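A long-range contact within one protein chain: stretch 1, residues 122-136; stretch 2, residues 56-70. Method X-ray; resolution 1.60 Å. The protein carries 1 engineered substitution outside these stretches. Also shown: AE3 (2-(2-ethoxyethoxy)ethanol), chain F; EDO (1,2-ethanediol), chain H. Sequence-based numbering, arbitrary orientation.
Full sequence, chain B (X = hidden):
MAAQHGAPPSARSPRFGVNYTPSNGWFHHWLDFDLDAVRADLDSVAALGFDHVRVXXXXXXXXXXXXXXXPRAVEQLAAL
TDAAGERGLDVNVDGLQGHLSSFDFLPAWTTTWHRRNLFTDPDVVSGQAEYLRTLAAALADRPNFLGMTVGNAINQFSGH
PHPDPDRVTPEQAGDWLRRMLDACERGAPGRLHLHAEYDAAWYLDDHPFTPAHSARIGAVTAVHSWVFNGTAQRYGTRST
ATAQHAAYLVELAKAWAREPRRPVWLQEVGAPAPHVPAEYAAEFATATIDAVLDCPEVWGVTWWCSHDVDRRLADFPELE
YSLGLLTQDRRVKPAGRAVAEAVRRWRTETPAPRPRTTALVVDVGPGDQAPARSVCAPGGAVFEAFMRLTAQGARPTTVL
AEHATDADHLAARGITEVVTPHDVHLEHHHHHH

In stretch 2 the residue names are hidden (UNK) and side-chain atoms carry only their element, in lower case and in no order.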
ATOM      1  N   PRO B 122     -15.972  -0.251 -11.950  1.00 20.34           N
ATOM      2  CA  PRO B 122     -17.039  -1.170 -11.514  1.00 16.69           C
ATOM      3  C   PRO B 122     -16.570  -2.213 -10.517  1.00 17.24           C
ATOM      4  O   PRO B 122     -17.309  -2.547  -9.585  1.00 17.46           O
ATOM      5  CB  PRO B 122     -17.507  -1.819 -12.829  1.00 18.56           C
ATOM      6  CG  PRO B 122     -17.042  -0.895 -13.908  1.00 24.66           C
ATOM      7  CD  PRO B 122     -15.772  -0.265 -13.408  1.00 20.27           C
ATOM      8  N   ASP B 123     -15.372  -2.762 -10.698  1.00 16.97           N
ATOM      9  CA  ASP B 123     -14.930  -3.840  -9.821  1.00 16.60           C
ATOM     10  C   ASP B 123     -14.415  -3.311  -8.483  1.00 20.08           C
ATOM     11  O   ASP B 123     -14.687  -3.916  -7.441  1.00 18.86           O
ATOM     12  CB  ASP B 123     -13.874  -4.692 -10.528  1.00 16.89           C
ATOM     13  CG  ASP B 123     -14.455  -5.456 -11.719  1.00 21.91           C
ATOM     14  OD1 ASP B 123     -15.604  -5.938 -11.602  1.00 22.31           O
ATOM     15  OD2 ASP B 123     -13.774  -5.560 -12.764  1.00 21.89           O
ATOM     16  N   VAL B 124     -13.711  -2.176  -8.479  1.00 16.91           N
ATOM     17  CA  VAL B 124     -13.270  -1.594  -7.210  1.00 15.37           C
ATOM     18  C   VAL B 124     -14.470  -1.174  -6.378  1.00 14.89           C
ATOM     19  O   VAL B 124     -14.510  -1.401  -5.162  1.00 18.01           O
ATOM     20  CB  VAL B 124     -12.328  -0.408  -7.453  1.00 14.72           C
ATOM     21  CG1 VAL B 124     -12.077   0.369  -6.110  1.00 14.92           C
ATOM     22  CG2 VAL B 124     -11.028  -0.901  -8.063  1.00 15.82           C
ATOM     23  N   VAL B 125     -15.464  -0.566  -7.025  1.00 17.18           N
ATOM     24  CA  VAL B 125     -16.642  -0.076  -6.319  1.00 15.71           C
ATOM     25  C   VAL B 125     -17.459  -1.237  -5.775  1.00 18.25           C
ATOM     26  O   VAL B 125     -17.967  -1.182  -4.655  1.00 19.22           O
ATOM     27  CB  VAL B 125     -17.474   0.837  -7.236  1.00 21.25           C
ATOM     28  CG1 VAL B 125     -18.847   1.124  -6.617  1.00 25.40           C
ATOM     29  CG2 VAL B 125     -16.738   2.137  -7.468  1.00 16.68           C
ATOM     30  N   SER B 126     -17.576  -2.323  -6.540  1.00 17.67           N
ATOM     31  CA  SER B 126     -18.261  -3.488  -6.002  1.00 18.32           C
ATOM     32  C   SER B 126     -17.481  -4.056  -4.824  1.00 19.07           C
ATOM     33  O   SER B 126     -18.070  -4.516  -3.836  1.00 19.29           O
ATOM     34  CB  SER B 126     -18.455  -4.530  -7.114  1.00 22.77           C
ATOM     35  OG  SER B 126     -18.469  -5.853  -6.604  1.00 33.97           O
ATOM     36  N   GLY B 127     -16.152  -4.024  -4.913  1.00 16.86           N
ATOM     37  CA  GLY B 127     -15.337  -4.485  -3.800  1.00 16.96           C
ATOM     38  C   GLY B 127     -15.505  -3.638  -2.552  1.00 18.06           C
ATOM     39  O   GLY B 127     -15.554  -4.169  -1.439  1.00 16.51           O
ATOM     40  N   GLN B 128     -15.585  -2.314  -2.723  1.00 14.31           N
ATOM     41  CA  GLN B 128     -15.777  -1.411  -1.580  1.00 13.73           C
ATOM     42  C   GLN B 128     -17.131  -1.636  -0.929  1.00 15.39           C
ATOM     43  O   GLN B 128     -17.238  -1.645   0.306  1.00 16.04           O
ATOM     44  CB  GLN B 128     -15.677   0.046  -2.014  1.00 17.85           C
ATOM     45  CG  GLN B 128     -14.328   0.484  -2.540  1.00 16.73           C
ATOM     46  CD  GLN B 128     -14.466   1.758  -3.325  1.00 18.23           C
ATOM     47  OE1 GLN B 128     -15.532   2.030  -3.883  1.00 16.18           O
ATOM     48  NE2 GLN B 128     -13.406   2.560  -3.364  1.00 16.95           N
ATOM     49  N   ALA B 129     -18.178  -1.812  -1.748  1.00 14.94           N
ATOM     50  CA  ALA B 129     -19.521  -2.032  -1.218  1.00 13.97           C
ATOM     51  C   ALA B 129     -19.584  -3.315  -0.405  1.00 19.26           C
ATOM     52  O   ALA B 129     -20.205  -3.347   0.663  1.00 19.90           O
ATOM     53  CB  ALA B 129     -20.541  -2.059  -2.365  1.00 17.89           C
ATOM     54  N   GLU B 130     -18.946  -4.387  -0.890  1.00 18.99           N
ATOM     55  CA  GLU B 130     -18.992  -5.648  -0.155  1.00 18.59           C
ATOM     56  C   GLU B 130     -18.218  -5.548   1.153  1.00 16.55           C
ATOM     57  O   GLU B 130     -18.625  -6.129   2.170  1.00 19.70           O
ATOM     58  CB  GLU B 130     -18.444  -6.784  -1.027  1.00 20.72           C
ATOM     59  CG  GLU B 130     -18.505  -8.186  -0.403  1.00 22.24           C
ATOM     60  CD  GLU B 130     -19.892  -8.617   0.109  1.00 23.95           C
ATOM     61  OE1 GLU B 130     -20.943  -8.020  -0.241  1.00 23.85           O
ATOM     62  OE2 GLU B 130     -19.918  -9.570   0.899  1.00 27.94           O
ATOM     63  N   TYR B 131     -17.105  -4.810   1.136  1.00 18.15           N
ATOM     64  CA  TYR B 131     -16.325  -4.555   2.342  1.00 14.19           C
ATOM     65  C   TYR B 131     -17.150  -3.813   3.396  1.00 18.50           C
ATOM     66  O   TYR B 131     -17.225  -4.242   4.553  1.00 17.95           O
ATOM     67  CB  TYR B 131     -15.076  -3.763   1.942  1.00 14.90           C
ATOM     68  CG  TYR B 131     -14.290  -3.086   3.031  1.00 14.62           C
ATOM     69  CD1 TYR B 131     -13.616  -3.811   4.006  1.00 18.82           C
ATOM     70  CD2 TYR B 131     -14.209  -1.704   3.069  1.00 16.95           C
ATOM     71  CE1 TYR B 131     -12.870  -3.162   4.999  1.00 18.18           C
ATOM     72  CE2 TYR B 131     -13.465  -1.040   4.070  1.00 20.05           C
ATOM     73  CZ  TYR B 131     -12.808  -1.783   5.028  1.00 18.39           C
ATOM     74  OH  TYR B 131     -12.055  -1.158   6.008  1.00 19.14           O
ATOM     75  N   LEU B 132     -17.799  -2.712   3.004  1.00 17.57           N
ATOM     76  CA  LEU B 132     -18.590  -1.941   3.965  1.00 19.10           C
ATOM     77  C   LEU B 132     -19.782  -2.741   4.477  1.00 17.10           C
ATOM     78  O   LEU B 132     -20.081  -2.725   5.675  1.00 20.12           O
ATOM     79  CB  LEU B 132     -19.071  -0.631   3.341  1.00 18.57           C
ATOM     80  CG  LEU B 132     -18.036   0.431   2.972  1.00 17.30           C
ATOM     81  CD1 LEU B 132     -18.744   1.609   2.324  1.00 16.88           C
ATOM     82  CD2 LEU B 132     -17.273   0.876   4.210  1.00 17.94           C
ATOM     83  N   ARG B 133     -20.477  -3.447   3.575  1.00 17.47           N
ATOM     84  CA  ARG B 133     -21.571  -4.309   3.992  1.00 17.75           C
ATOM     85  C   ARG B 133     -21.097  -5.365   4.982  1.00 17.24           C
ATOM     86  O   ARG B 133     -21.793  -5.669   5.960  1.00 17.81           O
ATOM     87  CB  ARG B 133     -22.190  -4.979   2.761  1.00 18.25           C
ATOM     88  CG  ARG B 133     -23.551  -5.627   3.034  1.00 20.76           C
ATOM     89  CD  ARG B 133     -23.885  -6.712   2.011  1.00 20.97           C
ATOM     90  NE  ARG B 133     -22.879  -7.766   2.018  1.00 20.98           N
ATOM     91  CZ  ARG B 133     -22.836  -8.758   2.900  1.00 22.81           C
ATOM     92  NH1 ARG B 133     -23.768  -8.861   3.847  1.00 24.83           N
ATOM     93  NH2 ARG B 133     -21.853  -9.647   2.833  1.00 22.02           N
ATOM     94  N   THR B 134     -19.925  -5.953   4.720  1.00 17.90           N
ATOM     95  CA  THR B 134     -19.387  -7.007   5.578  1.00 16.92           C
ATOM     96  C   THR B 134     -19.084  -6.476   6.978  1.00 17.70           C
ATOM     97  O   THR B 134     -19.430  -7.112   7.983  1.00 18.37           O
ATOM     98  CB  THR B 134     -18.127  -7.605   4.940  1.00 17.01           C
ATOM     99  OG1 THR B 134     -18.492  -8.323   3.750  1.00 17.77           O
ATOM    100  CG2 THR B 134     -17.448  -8.597   5.876  1.00 20.83           C
ATOM    101  N   LEU B 135     -18.430  -5.312   7.064  1.00 17.76           N
ATOM    102  CA  LEU B 135     -18.148  -4.730   8.377  1.00 16.27           C
ATOM    103  C   LEU B 135     -19.436  -4.445   9.128  1.00 18.01           C
ATOM    104  O   LEU B 135     -19.580  -4.816  10.302  1.00 19.99           O
ATOM    105  CB  LEU B 135     -17.327  -3.443   8.240  1.00 16.37           C
ATOM    106  CG  LEU B 135     -15.920  -3.594   7.658  1.00 18.39           C
ATOM    107  CD1 LEU B 135     -15.099  -2.343   7.945  1.00 16.77           C
ATOM    108  CD2 LEU B 135     -15.229  -4.831   8.207  1.00 19.20           C
ATOM    109  N   ALA B 136     -20.387  -3.784   8.460  1.00 16.18           N
ATOM    110  CA  ALA B 136     -21.643  -3.426   9.108  1.00 21.01           C
ATOM    111  C   ALA B 136     -22.403  -4.659   9.572  1.00 19.51           C
ATOM    112  O   ALA B 136     -22.932  -4.676  10.687  1.00 19.29           O
ATOM    113  CB  ALA B 136     -22.503  -2.587   8.162  1.00 23.51           C
ATOM    114  N   UNK B  56     -10.855   3.124  13.265  1.00 15.69           N
ATOM    115  CA  UNK B  56     -10.318   3.103  11.903  1.00 16.54           C
ATOM    116  C   UNK B  56      -9.663   1.785  11.517  1.00 16.78           C
ATOM    117  O   UNK B  56      -8.483   1.553  11.844  1.00 17.07           O
ATOM    118  c   UNK B  56     -10.614   6.256  11.006  1.00 17.33           C
ATOM    119  c   UNK B  56      -9.320   4.239  11.726  1.00 13.22           C
ATOM    120  c   UNK B  56      -9.736   6.193  13.236  1.00 15.85           C
ATOM    121  c   UNK B  56     -10.288   7.444  13.483  1.00 19.07           C
ATOM    122  c   UNK B  56      -9.904   5.586  11.997  1.00 16.53           C
ATOM    123  c   UNK B  56     -11.149   7.507  11.254  1.00 16.37           C
ATOM    124  c   UNK B  56     -10.995   8.093  12.477  1.00 16.81           C
ATOM    125  N   UNK B  57     -10.370   0.938  10.770  1.00 15.58           N
ATOM    126  CA  UNK B  57      -9.701  -0.122  10.009  1.00 14.87           C
ATOM    127  C   UNK B  57      -8.704   0.481   9.035  1.00 14.89           C
ATOM    128  O   UNK B  57      -8.857   1.621   8.588  1.00 17.62           O
ATOM    129  c   UNK B  57     -12.095  -0.418   9.939  1.00 19.69           C
ATOM    130  c   UNK B  57     -11.837   0.893  10.665  1.00 15.35           C
ATOM    131  c   UNK B  57     -10.847  -0.802   9.247  1.00 15.45           C
ATOM    132  N   UNK B  58      -7.680  -0.299   8.698  1.00 16.99           N
ATOM    133  CA  UNK B  58      -6.808   0.001   7.563  1.00 15.35           C
ATOM    134  C   UNK B  58      -7.303  -0.850   6.397  1.00 14.73           C
ATOM    135  O   UNK B  58      -7.212  -2.081   6.438  1.00 18.46           O
ATOM    136  c   UNK B  58      -4.622   0.709   8.768  1.00 19.46           C
ATOM    137  c   UNK B  58      -4.789   2.124   8.236  1.00 25.80           C
ATOM    138  c   UNK B  58      -5.349  -0.298   7.876  1.00 17.38           C
ATOM    139  c   UNK B  58      -3.147   0.350   8.883  1.00 21.82           C
ATOM    140  N   UNK B  59      -7.852  -0.190   5.374  1.00 16.05           N
ATOM    141  CA  UNK B  59      -8.498  -0.894   4.263  1.00 18.96           C
ATOM    142  C   UNK B  59      -7.605  -1.944   3.607  1.00 20.67           C
ATOM    143  O   UNK B  59      -8.055  -3.097   3.475  1.00 17.39           O
ATOM    144  c   UNK B  59     -10.598  -0.633  -0.063  1.00 14.27           C
ATOM    145  c   UNK B  59      -9.006   0.157   3.267  1.00 19.27           C
ATOM    146  c   UNK B  59     -10.889  -0.326  -1.390  1.00 16.62           C
ATOM    147  c   UNK B  59     -10.459  -1.567   1.971  1.00 17.04           C
ATOM    148  n   UNK B  59     -10.978  -1.709   0.697  1.00 18.37           N
ATOM    149  c   UNK B  59      -9.835   0.227   0.764  1.00 15.39           C
ATOM    150  c   UNK B  59      -9.620   1.716  -1.102  1.00 15.73           C
ATOM    151  c   UNK B  59      -9.325   1.409   0.216  1.00 17.69           C
ATOM    152  c   UNK B  59      -9.734  -0.396   2.051  1.00 17.24           C
ATOM    153  c   UNK B  59     -10.383   0.844  -1.895  1.00 15.70           C
ATOM    154  N   UNK B  60      -6.352  -1.657   3.212  1.00 17.71           N
ATOM    155  CA  UNK B  60      -5.542  -2.728   2.591  1.00 17.45           C
ATOM    156  C   UNK B  60      -5.248  -3.890   3.522  1.00 20.96           C
ATOM    157  O   UNK B  60      -5.014  -5.008   3.044  1.00 20.22           O
ATOM    158  c   UNK B  60      -4.527  -0.544   2.270  1.00 18.48           C
ATOM    159  c   UNK B  60      -4.241  -2.017   2.180  1.00 16.69           C
ATOM    160  c   UNK B  60      -5.576  -0.405   3.331  1.00 16.92           C
ATOM    161  N   UNK B  61      -5.235  -3.665   4.841  1.00 17.21           N
ATOM    162  CA  UNK B  61      -5.050  -4.777   5.765  1.00 18.93           C
ATOM    163  C   UNK B  61      -6.326  -5.606   5.877  1.00 14.05           C
ATOM    164  O   UNK B  61      -6.273  -6.837   5.989  1.00 15.53           O
ATOM    165  c   UNK B  61      -4.587  -4.242   7.130  1.00 15.13           C
ATOM    166  c   UNK B  61      -4.551  -5.362   8.172  1.00 19.49           C
ATOM    167  c   UNK B  61      -3.225  -3.601   6.984  1.00 22.34           C
ATOM    168  N   UNK B  62      -7.491  -4.956   5.821  1.00 13.69           N
ATOM    169  CA  UNK B  62      -8.749  -5.685   5.915  1.00 18.14           C
ATOM    170  C   UNK B  62      -9.124  -6.361   4.599  1.00 16.03           C
ATOM    171  O   UNK B  62      -9.724  -7.442   4.610  1.00 14.63           O
ATOM    172  c   UNK B  62     -10.085  -4.143  10.589  1.00 16.74           C
ATOM    173  c   UNK B  62     -11.170  -4.651   9.903  1.00 18.89           C
ATOM    174  c   UNK B  62      -8.932  -3.821   9.918  1.00 17.53           C
ATOM    175  c   UNK B  62      -8.851  -4.016   8.536  1.00 17.16           C
ATOM    176  c   UNK B  62      -9.871  -4.742   6.355  1.00 17.90           C
ATOM    177  c   UNK B  62      -9.938  -4.528   7.837  1.00 15.97           C
ATOM    178  c   UNK B  62     -11.089  -4.852   8.537  1.00 18.75           C
ATOM    179  N   UNK B  63      -8.771  -5.763   3.463  1.00 16.49           N
ATOM    180  CA  UNK B  63      -9.153  -6.275   2.145  1.00 14.92           C
ATOM    181  C   UNK B  63      -7.920  -6.290   1.239  1.00 13.81           C
ATOM    182  O   UNK B  63      -7.812  -5.488   0.306  1.00 15.10           O
ATOM    183  c   UNK B  63     -10.962  -6.059   0.321  1.00 14.88           C
ATOM    184  c   UNK B  63     -10.277  -5.427   1.545  1.00 15.09           C
ATOM    185  o   UNK B  63     -12.274  -4.064   0.138  1.00 16.89           O
ATOM    186  n   UNK B  63     -13.063  -5.902  -0.886  1.00 16.35           N
ATOM    187  c   UNK B  63     -12.159  -5.254  -0.155  1.00 16.12           C
ATOM    188  N   UNK B  64      -6.976  -7.202   1.491  1.00 15.49           N
ATOM    189  CA  UNK B  64      -5.693  -7.162   0.761  1.00 15.74           C
ATOM    190  C   UNK B  64      -5.813  -7.573  -0.687  1.00 15.15           C
ATOM    191  O   UNK B  64      -4.898  -7.286  -1.469  1.00 16.34           O
ATOM    192  c   UNK B  64      -4.816  -8.152   1.538  1.00 18.70           C
ATOM    193  c   UNK B  64      -6.970  -8.218   2.554  1.00 17.60           C
ATOM    194  c   UNK B  64      -5.831  -9.115   2.146  1.00 19.42           C
ATOM    195  N   UNK B  65      -6.877  -8.282  -1.032  1.00 15.21           N
ATOM    196  CA  UNK B  65      -7.239  -8.636  -2.393  1.00 17.00           C
ATOM    197  C   UNK B  65      -8.708  -8.290  -2.553  1.00 18.01           C
ATOM    198  O   UNK B  65      -9.469  -8.368  -1.592  1.00 16.17           O
ATOM    199  n   UNK B  65      -6.460 -10.713  -4.936  1.00 16.77           N
ATOM    200  c   UNK B  65      -7.412 -10.582  -4.016  1.00 20.12           C
ATOM    201  o   UNK B  65      -8.591 -10.815  -4.242  1.00 16.85           O
ATOM    202  c   UNK B  65      -6.970 -10.131  -2.649  1.00 19.21           C
ATOM    203  N   UNK B  66      -9.115  -7.879  -3.758  1.00 17.83           N
ATOM    204  CA  UNK B  66     -10.492  -7.415  -3.932  1.00 16.90           C
ATOM    205  C   UNK B  66     -11.510  -8.431  -3.431  1.00 17.70           C
ATOM    206  O   UNK B  66     -12.580  -8.054  -2.934  1.00 18.04           O
ATOM    207  c   UNK B  66     -10.768  -7.094  -5.401  1.00 18.25           C
ATOM    208  n   UNK B  66     -12.469  -8.761  -9.549  1.00 22.45           N
ATOM    209  n   UNK B  66     -14.123  -7.914  -8.202  1.00 22.06           N
ATOM    210  c   UNK B  66     -12.179  -6.576  -5.668  1.00 18.89           C
ATOM    211  c   UNK B  66     -12.864  -7.902  -8.623  1.00 21.71           C
ATOM    212  n   UNK B  66     -11.997  -7.032  -8.108  1.00 19.43           N
ATOM    213  c   UNK B  66     -12.337  -6.041  -7.090  1.00 15.17           C
ATOM    214  N   UNK B  67     -11.204  -9.718  -3.538  1.00 15.49           N
ATOM    215  CA  UNK B  67     -12.153 -10.734  -3.112  1.00 16.84           C
ATOM    216  C   UNK B  67     -11.666 -11.515  -1.895  1.00 20.42           C
ATOM    217  O   UNK B  67     -12.061 -12.663  -1.678  1.00 20.46           O
ATOM    218  c   UNK B  67     -13.271 -10.910  -5.360  1.00 20.04           C
ATOM    219  o   UNK B  67     -11.341 -12.313  -4.809  1.00 16.61           O
ATOM    220  c   UNK B  67     -12.507 -11.665  -4.270  1.00 18.30           C
ATOM    221  N   UNK B  68     -10.854 -10.881  -1.055  1.00 16.54           N
ATOM    222  CA  UNK B  68     -10.509 -11.436   0.251  1.00 19.02           C
ATOM    223  C   UNK B  68     -10.691 -10.338   1.296  1.00 17.10           C
ATOM    224  O   UNK B  68      -9.862  -9.440   1.402  1.00 18.16           O
ATOM    225  c   UNK B  68      -8.568 -12.387   1.658  1.00 22.59           C
ATOM    226  c   UNK B  68      -9.088 -11.989   0.272  1.00 23.56           C
ATOM    227  c   UNK B  68      -7.161 -12.932   1.551  1.00 26.21           C
ATOM    228  c   UNK B  68      -9.473 -13.401   2.329  1.00 29.41           C
ATOM    229  N   UNK B  69     -11.790 -10.416   2.045  1.00 18.37           N
ATOM    230  CA  UNK B  69     -11.997  -9.618   3.247  1.00 17.31           C
ATOM    231  C   UNK B  69     -11.663 -10.535   4.416  1.00 18.75           C
ATOM    232  O   UNK B  69     -12.357 -11.534   4.661  1.00 21.18           O
ATOM    233  c   UNK B  69     -13.436  -9.091   3.331  1.00 20.63           C
ATOM    234  c   UNK B  69     -13.640  -8.292   4.624  1.00 20.54           C
ATOM    235  c   UNK B  69     -13.740  -8.233   2.105  1.00 17.40           C
ATOM    236  c   UNK B  69     -15.230  -7.991   1.903  1.00 19.91           C
ATOM    237  N   UNK B  70     -10.581 -10.220   5.111  1.00 15.80           N
ATOM    238  CA  UNK B  70     -10.003 -11.156   6.053  1.00 16.41           C
ATOM    239  C   UNK B  70     -10.925 -11.374   7.245  1.00 18.54           C
ATOM    240  O   UNK B  70     -11.214 -10.413   7.981  1.00 19.50           O
ATOM    241  n   UNK B  70      -5.969  -8.642   8.332  1.00 18.73           N
ATOM    242  c   UNK B  70      -5.774  -9.956   8.346  1.00 18.44           C
ATOM    243  c   UNK B  70      -8.651 -10.638   6.512  1.00 16.42           C
ATOM    244  n   UNK B  70      -5.892 -10.684   7.239  1.00 17.25           N
ATOM    245  n   UNK B  70      -5.455 -10.560   9.489  1.00 17.44           N
ATOM    246  c   UNK B  70      -6.247 -10.164   5.919  1.00 17.98           C
ATOM    247  c   UNK B  70      -7.565 -10.764   5.425  1.00 16.92           C
TER
HETATM  248  C1  AE3 F 601     -24.267  -0.159 -12.102  1.00 67.96           C
HETATM  249  C2  AE3 F 601     -23.138   0.150 -13.080  1.00 68.30           C
HETATM  250  O2  AE3 F 601     -21.946  -0.421 -12.624  1.00 64.60           O
HETATM  251  C3  AE3 F 601     -20.839   0.420 -12.768  1.00 62.63           C
HETATM  252  C4  AE3 F 601     -20.364   0.859 -11.385  1.00 59.42           C
HETATM  253  O3  AE3 F 601     -19.746   2.112 -11.470  1.00 58.52           O
HETATM  254  C5  AE3 F 601     -19.201   2.564 -10.262  1.00 55.30           C
HETATM  255  C6  AE3 F 601     -20.141   3.578  -9.611  1.00 52.83           C
HETATM  256  O4  AE3 F 601     -21.061   2.912  -8.791  1.00 50.62           O
HETATM  257  C1  EDO H 603     -14.693 -14.360  -5.458  1.00110.68           C
HETATM  258  O1  EDO H 603     -15.909 -13.619  -5.352  1.00111.30           O
HETATM  259  C2  EDO H 603     -14.193 -14.492  -4.051  1.00110.58           C
HETATM  260  O2  EDO H 603     -14.702 -13.280  -3.500  1.00109.55           O
HETATM  261  O   HOH W   1     -15.766  -7.059  -5.968  1.00 23.17           O

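Position 56 has one carbon and a six-carbon ring; the CA-to-CB bond points away from stretch 1, and the residue makes no contact there: Phe 56. At 57 three carbons close onto the backbone nitrogen and meet the side chains of Tyr 131 and Leu 135, which makes Pro 57; its CB lies 3.5 Å from Tyr 131 OH and its CG 4.1 Å from Leu 135 CD1, so the ring packs against Tyr 131 and Leu 135. Position 58 carries four carbons forked at the second, on a CA-to-CB bond that points away, hence Leu 58, the N-cap residue of the short helix that follows.

Position 59 shows one carbon, then fused five- and six-membered rings with a single nitrogen, touching Gln 128 and Tyr 131, a pattern that fits Trp 59 alone. Its CZ2 is 3.7 Å from Gln 128 CG, and its CD1 lies over one face of the Tyr 131 ring, 3.7 Å from Tyr 131 CE2. The five-membered ring and the tyrosine ring meet obliquely, planes at 32°. Position 60 again closes three carbons onto its nitrogen, Pro 60, and 61 has one carbon bearing two more, Val 61; both are out of reach. Position 62 is one carbon and a six-carbon ring without a hydroxyl, against Tyr 131 and Leu 135: Phe 62. Its CB approaches Tyr 131 CE1 at 3.7 Å, and its CD2 stands 4.2 Å from Leu 135 CD2.

At 63 three carbons end in one oxygen, near Tyr 131 CB, and one nitrogen, near the backbone O of Gly 127, an amide one carbon longer than asparagine: Gln 63. OE1 accepts from Trp 59 NE1 at 2.7 Å, which fixes which way round the amide sits. Position 64 has three carbons closing onto the backbone nitrogen, the third such ring after 57 and 60: Pro 64. Position 65 has two carbons, the second bearing oxygen and nitrogen, Asn 65; neither touches stretch 1.

Position 66 runs through three carbons, the third touching the backbone O of Asp 123, and a nitrogen to a carbon with two more nitrogens: Arg 66. Its CD lies 3.2 Å from Asp 123 O, and Asp 123 CB sits over one face of the guanidinium. The charges are merely near: Asp 123 OD1 is 4.2 Å from Arg 66 NH1, out of the guanidinium plane. A water accepts from NH1 and also bonds Ser 126 OG. Position 67, one carbon with an oxygen and a carbon, is Thr 67; 68, four carbons forked at the second, is Leu 68. Both miss the helix. Position 69 has four carbons forked at the first, the end of its two-carbon arm touching Glu 130, Tyr 131 and Thr 134: Ile 69, whose CD1 reaches Tyr 131 CA at 3.6 Å and Thr 134 OG1 at 3.8 Å. Position 70 has three carbons, a nitrogen, then a carbon carrying two more nitrogens, and touches nothing on stretch 1: Arg 70.

A short helix and the loops around it pack on the helix of stretch 1. Gly 127 admits the arginine stem: an ideal CB there would lie 3.0 Å from Arg 66 CG. Tyr 131 fills the centre among Pro 57, Trp 59, Phe 62 and Ile 69, and Gln 63 NE2 donates the single hydrogen bond that crosses between the stretches, to Gly 127 O at 3.1 Å.

Stretch 2, residues 56-70: FPLWPVFQPNRTLIR
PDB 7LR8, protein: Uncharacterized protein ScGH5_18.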